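PDB 4WB0: broad specificity aminotransferase from Leishmania mexicana, which probably transfers amino groups between amino acids and 2-oxo acids with pyridoxal 5'-phosphate as cofactor, aspartate and 2-oxoglutarate being a likely substrate pair. Local coordinates for residues L136-T140 and T158-H164; N260-Y264 and L306-L311; Y373-I379 and M399-T403. One frame throughout, in Å; residues are numbered along the deposited sequence.

Interaction 1 (L136-T140 and T158-H164); sequences LADPT and TYAYYDH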
loop_
_atom_site.group_PDB
_atom_site.type_symbol
_atom_site.label_atom_id
_atom_site.label_comp_id
_atom_site.label_asym_id
_atom_site.label_seq_id
_atom_site.Cartn_x
_atom_site.Cartn_y
_atom_site.Cartn_z
ATOM N N LEU A 136 -1.240 -8.272 23.154
ATOM C CA LEU A 136 -2.494 -8.187 22.400
ATOM C C LEU A 136 -3.628 -8.658 23.286
ATOM O O LEU A 136 -3.425 -9.400 24.234
ATOM C CB LEU A 136 -2.471 -9.031 21.120
ATOM C CG LEU A 136 -1.241 -8.925 20.202
ATOM C CD1 LEU A 136 -1.323 -9.812 18.954
ATOM C CD2 LEU A 136 -1.102 -7.554 19.780
ATOM N N ALA A 137 -4.828 -8.182 23.016
ATOM C CA ALA A 137 -5.951 -8.622 23.836
ATOM C C ALA A 137 -6.248 -10.081 23.649
ATOM O O ALA A 137 -6.166 -10.627 22.544
ATOM C CB ALA A 137 -7.180 -7.856 23.520
ATOM N N ASP A 138 -6.757 -10.656 24.720
ATOM C CA ASP A 138 -7.296 -11.994 24.729
ATOM C C ASP A 138 -8.833 -11.990 24.812
ATOM O O ASP A 138 -9.366 -11.734 25.895
ATOM C CB ASP A 138 -6.707 -12.758 25.923
ATOM C CG ASP A 138 -7.327 -14.137 26.116
ATOM O OD1 ASP A 138 -7.772 -14.742 25.121
ATOM O OD2 ASP A 138 -7.379 -14.623 27.273
ATOM N N PRO A 139 -9.542 -12.255 23.682
ATOM C CA PRO A 139 -9.148 -12.493 22.265
ATOM C C PRO A 139 -8.943 -11.229 21.431
ATOM O O PRO A 139 -9.230 -10.138 21.956
ATOM C CB PRO A 139 -10.323 -13.327 21.732
ATOM C CG PRO A 139 -11.509 -12.916 22.538
ATOM C CD PRO A 139 -10.995 -12.447 23.889
ATOM N N THR A 140 -8.444 -11.319 20.181
ATOM C CA THR A 140 -8.341 -10.112 19.305
ATOM C C THR A 140 -8.338 -10.517 17.801
ATOM O O THR A 140 -8.084 -11.646 17.467
ATOM C CB THR A 140 -7.035 -9.239 19.647
ATOM O OG1 THR A 140 -7.056 -7.954 18.973
ATOM C CG2 THR A 140 -5.760 -9.973 19.249
ATOM N N THR A 158 -0.311 -12.024 25.507
ATOM C CA THR A 158 -1.716 -11.596 25.636
ATOM C C THR A 158 -1.985 -10.964 26.995
ATOM O O THR A 158 -1.383 -11.348 27.981
ATOM C CB THR A 158 -2.692 -12.755 25.436
ATOM O OG1 THR A 158 -2.459 -13.754 26.419
ATOM C CG2 THR A 158 -2.503 -13.371 24.045
ATOM N N TYR A 159 -2.846 -9.947 27.029
ATOM C CA TYR A 159 -3.433 -9.490 28.280
ATOM C C TYR A 159 -4.868 -10.003 28.337
ATOM O O TYR A 159 -5.620 -9.972 27.342
ATOM C CB TYR A 159 -3.372 -7.946 28.424
ATOM C CG TYR A 159 -4.000 -7.132 27.345
ATOM C CD1 TYR A 159 -5.336 -6.768 27.408
ATOM C CD2 TYR A 159 -3.247 -6.692 26.271
ATOM C CE1 TYR A 159 -5.916 -6.017 26.394
ATOM C CE2 TYR A 159 -3.815 -5.933 25.260
ATOM C CZ TYR A 159 -5.151 -5.608 25.333
ATOM O OH TYR A 159 -5.682 -4.846 24.329
ATOM N N ALA A 160 -5.250 -10.467 29.519
ATOM C CA ALA A 160 -6.620 -10.862 29.753
ATOM C C ALA A 160 -7.526 -9.667 29.420
ATOM O O ALA A 160 -7.171 -8.502 29.672
ATOM C CB ALA A 160 -6.800 -11.311 31.166
ATOM N N TYR A 161 -8.684 -9.957 28.843
ATOM C CA TYR A 161 -9.579 -8.881 28.493
ATOM C C TYR A 161 -11.002 -9.360 28.641
ATOM O O TYR A 161 -11.769 -8.780 29.406
ATOM C CB TYR A 161 -9.293 -8.413 27.083
ATOM C CG TYR A 161 -10.106 -7.221 26.691
ATOM C CD1 TYR A 161 -9.745 -5.964 27.114
ATOM C CD2 TYR A 161 -11.229 -7.358 25.904
ATOM C CE1 TYR A 161 -10.462 -4.872 26.780
ATOM C CE2 TYR A 161 -11.987 -6.262 25.563
ATOM C CZ TYR A 161 -11.583 -5.011 25.993
ATOM O OH TYR A 161 -12.311 -3.900 25.705
ATOM N N TYR A 162 -11.346 -10.417 27.927
ATOM C CA TYR A 162 -12.692 -10.963 28.006
ATOM C C TYR A 162 -12.773 -12.158 28.924
ATOM O O TYR A 162 -11.886 -13.020 28.928
ATOM C CB TYR A 162 -13.163 -11.357 26.622
ATOM C CG TYR A 162 -14.636 -11.633 26.463
ATOM C CD1 TYR A 162 -15.562 -10.598 26.543
ATOM C CD2 TYR A 162 -15.102 -12.919 26.160
ATOM C CE1 TYR A 162 -16.923 -10.840 26.364
ATOM C CE2 TYR A 162 -16.473 -13.170 25.980
ATOM C CZ TYR A 162 -17.374 -12.113 26.077
ATOM O OH TYR A 162 -18.737 -12.276 25.908
ATOM N N ASP A 163 -13.845 -12.169 29.702
ATOM C CA ASP A 163 -14.176 -13.239 30.620
ATOM C C ASP A 163 -15.222 -14.141 29.976
ATOM O O ASP A 163 -16.400 -13.810 29.933
ATOM C CB ASP A 163 -14.701 -12.656 31.936
ATOM C CG ASP A 163 -15.068 -13.723 32.961
ATOM O OD1 ASP A 163 -15.189 -14.916 32.627
ATOM O OD2 ASP A 163 -15.236 -13.353 34.133
ATOM N N HIS A 164 -14.778 -15.306 29.527
ATOM C CA HIS A 164 -15.621 -16.231 28.787
ATOM C C HIS A 164 -16.760 -16.865 29.612
ATOM O O HIS A 164 -17.710 -17.432 29.039
ATOM C CB HIS A 164 -14.716 -17.290 28.167
ATOM C CG HIS A 164 -13.677 -16.712 27.245
ATOM N ND1 HIS A 164 -13.922 -16.461 25.910
ATOM C CD2 HIS A 164 -12.401 -16.317 27.471
ATOM C CE1 HIS A 164 -12.835 -15.955 25.351
ATOM N NE2 HIS A 164 -11.898 -15.858 26.277
HETATM O O HOH W 1 -9.069 -12.783 28.738
#
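L136 and Y159 begin a run of three backbone hydrogen bonds between the two strands. Y159 N donates to L136 O over 2.9 Å, and Y159 O in turn receives D138 N. The third bond lies beyond the break in the strand at Y161: Y162 N reaches D138 O at 3.1 Å and is almost straight, 175° at the hydrogen. T158 CA adds a C-H...O contact to L136 O, so that carbonyl is approached by two neighbouring residues of the other strand. L136 pairs with T158 and A137 with Y159, both in parallel register, and the axes of the short strand segments are inclined at 44°.

The pairing belongs to a beta-alpha-beta unit, in which strand 134-138 and strand 156-163 are joined through helix 142-150 and lie side by side in the large mixed sheet of the aminotransferase fold.

Among the side chains, a CH-pi contact is joined by apolar touches. With chi1 at 57°, the Y159 ring is set between its own backbone N and carbonyl carbon and folds back over the neighbouring strand. A137 CA sits over one ring face, 3.6 Å from the centroid, and A137 CB meets Y159 CZ at 3.5 Å. The phenol is fixed at its far end by a hydrogen bond between Y159 OH and L188 O of strand 186-190, on the far side of strand 134-138. P139, which follows a cis peptide bond, lays its CD against Y162 CB at 3.7 Å, the two side chains crossing at a slant.

One water sits where the strands part. It accepts from Y161 N at 2.9 Å and is close enough to donate to D138 OD2 or Y162 O, between the D138 carboxylate and the backbone at that break.

Interaction 2 (N260-Y264 and L306-L311); sequences NMGLY and LAHLIL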
loop_
_atom_site.group_PDB
_atom_site.type_symbol
_atom_site.label_atom_id
_atom_site.label_comp_id
_atom_site.label_asym_id
_atom_site.label_seq_id
_atom_site.Cartn_x
_atom_site.Cartn_y
_atom_site.Cartn_z
ATOM N N ASN A 260 -16.481 3.223 8.915
ATOM C CA ASN A 260 -17.342 4.357 9.259
ATOM C C ASN A 260 -17.662 5.241 8.048
ATOM O O ASN A 260 -18.671 5.918 8.043
ATOM C CB ASN A 260 -16.743 5.214 10.408
ATOM C CG ASN A 260 -15.294 5.670 10.189
ATOM O OD1 ASN A 260 -14.761 5.711 9.073
ATOM N ND2 ASN A 260 -14.647 6.009 11.295
ATOM N N MET A 261 -16.856 5.183 6.993
ATOM C CA MET A 261 -17.192 5.893 5.750
ATOM C C MET A 261 -17.484 4.926 4.592
ATOM O O MET A 261 -17.832 5.342 3.512
ATOM C CB MET A 261 -16.032 6.881 5.454
ATOM C CG MET A 261 -16.432 8.168 4.905
ATOM S SD MET A 261 -14.975 9.278 4.724
ATOM C CE MET A 261 -15.082 10.399 6.140
ATOM N N GLY A 262 -17.313 3.620 4.842
ATOM C CA GLY A 262 -17.554 2.607 3.874
ATOM C C GLY A 262 -16.564 2.587 2.724
ATOM O O GLY A 262 -16.888 2.112 1.639
ATOM N N LEU A 263 -15.382 3.096 2.968
ATOM C CA LEU A 263 -14.386 3.222 1.900
ATOM C C LEU A 263 -13.471 1.990 1.894
ATOM O O LEU A 263 -12.282 2.129 1.705
ATOM C CB LEU A 263 -13.572 4.501 2.112
ATOM C CG LEU A 263 -14.422 5.738 1.824
ATOM C CD1 LEU A 263 -13.512 6.950 2.122
ATOM C CD2 LEU A 263 -14.958 5.707 0.389
ATOM N N TYR A 264 -14.048 0.796 2.060
ATOM C CA TYR A 264 -13.236 -0.424 2.201
ATOM C C TYR A 264 -12.209 -0.579 1.055
ATOM O O TYR A 264 -11.046 -0.854 1.302
ATOM C CB TYR A 264 -14.106 -1.686 2.211
ATOM C CG TYR A 264 -15.275 -1.661 3.200
ATOM C CD1 TYR A 264 -16.507 -1.157 2.840
ATOM C CD2 TYR A 264 -15.128 -2.170 4.485
ATOM C CE1 TYR A 264 -17.595 -1.130 3.776
ATOM C CE2 TYR A 264 -16.168 -2.133 5.407
ATOM C CZ TYR A 264 -17.404 -1.625 5.044
ATOM O OH TYR A 264 -18.441 -1.592 5.973
ATOM N N LEU A 306 -11.578 11.830 -1.270
ATOM C CA LEU A 306 -12.981 11.712 -0.950
ATOM C C LEU A 306 -13.258 11.986 0.549
ATOM O O LEU A 306 -14.235 12.721 0.920
ATOM C CB LEU A 306 -13.565 10.318 -1.291
ATOM C CG LEU A 306 -13.624 9.911 -2.727
ATOM C CD1 LEU A 306 -14.089 8.400 -2.791
ATOM C CD2 LEU A 306 -14.610 10.803 -3.510
ATOM N N ALA A 307 -12.477 11.347 1.405
ATOM C CA ALA A 307 -12.678 11.535 2.831
ATOM C C ALA A 307 -12.386 12.933 3.279
ATOM O O ALA A 307 -13.088 13.460 4.188
ATOM C CB ALA A 307 -11.826 10.565 3.670
ATOM N N HIS A 308 -11.421 13.587 2.637
ATOM C CA HIS A 308 -11.169 14.971 3.059
ATOM C C HIS A 308 -12.404 15.849 2.777
ATOM O O HIS A 308 -12.784 16.710 3.589
ATOM C CB HIS A 308 -9.932 15.579 2.373
ATOM C CG HIS A 308 -9.910 17.066 2.459
ATOM N ND1 HIS A 308 -10.315 17.875 1.412
ATOM C CD2 HIS A 308 -9.637 17.891 3.504
ATOM C CE1 HIS A 308 -10.278 19.135 1.815
ATOM N NE2 HIS A 308 -9.863 19.164 3.074
ATOM N N LEU A 309 -13.036 15.686 1.629
ATOM C CA LEU A 309 -14.198 16.519 1.331
ATOM C C LEU A 309 -15.324 16.323 2.345
ATOM O O LEU A 309 -16.015 17.254 2.723
ATOM C CB LEU A 309 -14.698 16.243 -0.083
ATOM C CG LEU A 309 -13.692 16.548 -1.189
ATOM C CD1 LEU A 309 -14.449 16.250 -2.455
ATOM C CD2 LEU A 309 -13.243 18.010 -1.154
ATOM N N ILE A 310 -15.519 15.078 2.758
ATOM C CA ILE A 310 -16.579 14.746 3.667
ATOM C C ILE A 310 -16.250 15.256 5.079
ATOM O O ILE A 310 -17.119 15.799 5.740
ATOM C CB ILE A 310 -16.808 13.245 3.682
ATOM C CG1 ILE A 310 -17.384 12.817 2.306
ATOM C CG2 ILE A 310 -17.756 12.865 4.782
ATOM C CD1 ILE A 310 -17.285 11.316 2.049
ATOM N N LEU A 311 -14.996 15.141 5.517
ATOM C CA LEU A 311 -14.615 15.652 6.840
ATOM C C LEU A 311 -14.632 17.156 6.903
ATOM O O LEU A 311 -15.008 17.757 7.910
ATOM C CB LEU A 311 -13.220 15.144 7.213
ATOM C CG LEU A 311 -13.137 13.632 7.430
ATOM C CD1 LEU A 311 -11.665 13.149 7.335
ATOM C CD2 LEU A 311 -13.713 13.318 8.744
#
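L306 opens the contact on helix 301-312, its CD1 lying 4.3 Å from CD2 of L263. This is a loose apolar touch between two leucine branches, and each residue also meets an aromatic side chain of the other subunit.

A307 comes next and meets both side chains of the loop. Its CB is 3.6 Å from M261 SD and 4.3 Å from L263 CD1, so the small methyl lies against the thioether on one hand and a leucine branch on the other. M261 reaches it with an extended chi2 of 176° and then bends at chi3, -101°, which turns CE along the helix toward the residues one turn further on.

At I310 the CG2 branch receives that methyl, with M261 CE at 3.9 Å. The two side chains run past each other in opposite directions, and I310 CD1 also comes near M261 SD; the methionine therefore touches this isoleucine with both its sulfur and its terminal carbon. L311 completes the surface: its CG is 4.0 Å from M261 CE, and its side chain crosses the methionine obliquely. No hydrogen bond joins the loop to the helix, and all six touching residues are buried.

The loop holding M261 and L263 runs between strand 252-256 and strand 268-274 of the large sheet, directly after K259, which by family resemblance is probably the lysine that holds pyridoxal phosphate. W320 of helix 314-344 touches M261, I310 and L311, F86 of helix 84-95 meets A307, and helix 59-71 packs on L306 and I310.

Interaction 3 (Y373-I379 and M399-T403); sequences YCQNHNI and MLAQT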
loop_
_atom_site.group_PDB
_atom_site.type_symbol
_atom_site.label_atom_id
_atom_site.label_comp_id
_atom_site.label_asym_id
_atom_site.label_seq_id
_atom_site.Cartn_x
_atom_site.Cartn_y
_atom_site.Cartn_z
ATOM N N TYR A 373 -22.020 -26.298 13.358
ATOM C CA TYR A 373 -23.433 -26.521 13.110
ATOM C C TYR A 373 -24.015 -25.333 12.330
ATOM O O TYR A 373 -24.538 -25.515 11.232
ATOM C CB TYR A 373 -24.166 -26.730 14.439
ATOM C CG TYR A 373 -25.633 -27.080 14.329
ATOM C CD1 TYR A 373 -26.599 -26.085 14.196
ATOM C CD2 TYR A 373 -26.057 -28.406 14.382
ATOM C CE1 TYR A 373 -27.946 -26.392 14.122
ATOM C CE2 TYR A 373 -27.408 -28.732 14.298
ATOM C CZ TYR A 373 -28.345 -27.723 14.165
ATOM O OH TYR A 373 -29.673 -28.034 14.091
ATOM N N CYS A 374 -23.879 -24.122 12.879
ATOM C CA CYS A 374 -24.435 -22.925 12.252
ATOM C C CYS A 374 -24.015 -22.760 10.787
ATOM O O CYS A 374 -24.852 -22.566 9.900
ATOM C CB CYS A 374 -24.018 -21.680 13.044
ATOM S SG CYS A 374 -24.880 -21.518 14.652
ATOM N N GLN A 375 -22.708 -22.836 10.560
ATOM C CA GLN A 375 -22.121 -22.731 9.240
ATOM C C GLN A 375 -22.725 -23.778 8.295
ATOM O O GLN A 375 -22.861 -23.541 7.097
ATOM C CB GLN A 375 -20.609 -22.927 9.325
ATOM C CG GLN A 375 -19.876 -21.815 10.029
ATOM C CD GLN A 375 -18.449 -22.212 10.367
ATOM O OE1 GLN A 375 -18.015 -23.338 10.083
ATOM N NE2 GLN A 375 -17.719 -21.301 10.985
ATOM N N ASN A 376 -23.068 -24.936 8.844
ATOM C CA ASN A 376 -23.584 -26.023 8.033
ATOM C C ASN A 376 -25.080 -25.883 7.775
ATOM O O ASN A 376 -25.642 -26.649 6.996
ATOM C CB ASN A 376 -23.290 -27.360 8.696
ATOM C CG ASN A 376 -21.823 -27.716 8.645
ATOM O OD1 ASN A 376 -21.044 -27.134 7.867
ATOM N ND2 ASN A 376 -21.429 -28.666 9.478
ATOM N N HIS A 377 -25.708 -24.899 8.421
ATOM C CA HIS A 377 -27.106 -24.554 8.153
ATOM C C HIS A 377 -27.184 -23.150 7.547
ATOM O O HIS A 377 -28.214 -22.495 7.643
ATOM C CB HIS A 377 -27.964 -24.631 9.432
ATOM C CG HIS A 377 -28.170 -26.024 9.947
ATOM N ND1 HIS A 377 -29.261 -26.797 9.597
ATOM C CD2 HIS A 377 -27.435 -26.776 10.797
ATOM C CE1 HIS A 377 -29.182 -27.970 10.203
ATOM N NE2 HIS A 377 -28.084 -27.982 10.939
ATOM N N ASN A 378 -26.076 -22.710 6.941
ATOM C CA ASN A 378 -25.996 -21.483 6.129
ATOM C C ASN A 378 -26.067 -20.238 6.965
ATOM O O ASN A 378 -26.427 -19.138 6.488
ATOM C CB ASN A 378 -27.104 -21.458 5.059
ATOM C CG ASN A 378 -26.704 -22.148 3.772
ATOM O OD1 ASN A 378 -25.691 -22.837 3.698
ATOM N ND2 ASN A 378 -27.518 -21.956 2.741
ATOM N N ILE A 379 -25.681 -20.383 8.225
ATOM C CA ILE A 379 -25.480 -19.222 9.074
ATOM C C ILE A 379 -23.966 -19.080 9.260
ATOM O O ILE A 379 -23.366 -19.792 10.061
ATOM C CB ILE A 379 -26.223 -19.360 10.431
ATOM C CG1 ILE A 379 -27.725 -19.525 10.202
ATOM C CG2 ILE A 379 -25.972 -18.174 11.293
ATOM C CD1 ILE A 379 -28.388 -18.353 9.423
ATOM N N MET A 399 -33.529 -15.983 11.458
ATOM C CA MET A 399 -32.830 -17.237 11.150
ATOM C C MET A 399 -31.621 -17.476 12.065
ATOM O O MET A 399 -31.354 -18.598 12.476
ATOM C CB MET A 399 -32.358 -17.251 9.691
ATOM C CG MET A 399 -33.450 -17.128 8.687
ATOM S SD MET A 399 -32.845 -16.997 6.952
ATOM C CE MET A 399 -31.356 -18.051 7.056
ATOM N N LEU A 400 -30.879 -16.428 12.359
ATOM C CA LEU A 400 -29.700 -16.538 13.244
ATOM C C LEU A 400 -30.139 -17.068 14.616
ATOM O O LEU A 400 -29.576 -18.031 15.125
ATOM C CB LEU A 400 -28.980 -15.198 13.409
ATOM C CG LEU A 400 -27.836 -15.193 14.432
ATOM C CD1 LEU A 400 -26.818 -16.290 14.110
ATOM C CD2 LEU A 400 -27.178 -13.857 14.440
ATOM N N ALA A 401 -31.152 -16.440 15.201
ATOM C CA ALA A 401 -31.683 -16.878 16.480
ATOM C C ALA A 401 -32.151 -18.329 16.427
ATOM O O ALA A 401 -31.812 -19.131 17.304
ATOM C CB ALA A 401 -32.821 -15.969 16.900
ATOM N N GLN A 402 -32.917 -18.673 15.392
ATOM C CA GLN A 402 -33.459 -20.038 15.247
ATOM C C GLN A 402 -32.330 -21.067 15.166
ATOM O O GLN A 402 -32.375 -22.114 15.799
ATOM C CB GLN A 402 -34.378 -20.125 14.016
ATOM C CG GLN A 402 -35.695 -19.366 14.216
ATOM C CD GLN A 402 -36.409 -18.912 12.914
ATOM O OE1 GLN A 402 -36.136 -19.401 11.800
ATOM N NE2 GLN A 402 -37.328 -17.951 13.069
ATOM N N THR A 403 -31.281 -20.736 14.428
ATOM C CA THR A 403 -30.164 -21.640 14.278
ATOM C C THR A 403 -29.346 -21.716 15.568
ATOM O O THR A 403 -28.898 -22.792 15.938
ATOM C CB THR A 403 -29.295 -21.218 13.100
ATOM O OG1 THR A 403 -30.100 -21.259 11.903
ATOM C CG2 THR A 403 -28.123 -22.181 12.955
#
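I379 divides its branches between L400 and T403: chi1 of -60° places CG2 anti to the backbone N and CG1 anti to the carbonyl carbon. CG2 presses on L400 CD1 at 3.5 Å, tighter than usual for two carbons. CG1 passes alongside T403, 3.4 Å from its OG1, while CD1 crosses to the M399 methyl, CE, at 3.8 Å.

In T403, chi1 of -61° separates the two ends of the side chain. CG2, anti to the backbone N, reaches across to C374 SG at 3.7 Å. OG1 turns back along its own helix and donates to M399 O, 3.0 Å away; T403 N bonds to the same carbonyl from the other face of its plane. The hydroxyl thus has a polar partner although its neighbour across the contact, I379 CG1, is apolar.

A Schellman motif ends the first helix and directs the chain into I379. I379 N bonds to C374 O, which H377 N reaches from the opposite face, and N378, with positive phi, is the C-prime residue; its N bonds only weakly to Q375 O.

The contact sets the C-terminal end of helix 368-376 and the start of strand 379-380 against helix 394-410. V338 of helix 314-344 packs on L400, and strand 379-380 pairs in parallel with strand 41-42.

Overall arrangement
Interaction 1 is polar in its framework, with backbone bonds and a water between adjacent sheet strands, whereas interactions 2 and 3 have no hydrogen bond across them. Interaction 2 is fully buried, and the other subunit packs against it; interactions 1 and 3 are partly buried and touch no other chain. Interactions 1 and 2 both draw on the large sheet, one through paired strands, the other through a loop between strands, on opposite sides of the chain's centre with their own centres 31 Å apart. Helix 314-344 borders both 2 and 3. Interaction 3, farthest from the chain's centre, joins later elements by largely hydrophobic contact, its hydrogen bonds staying within each segment.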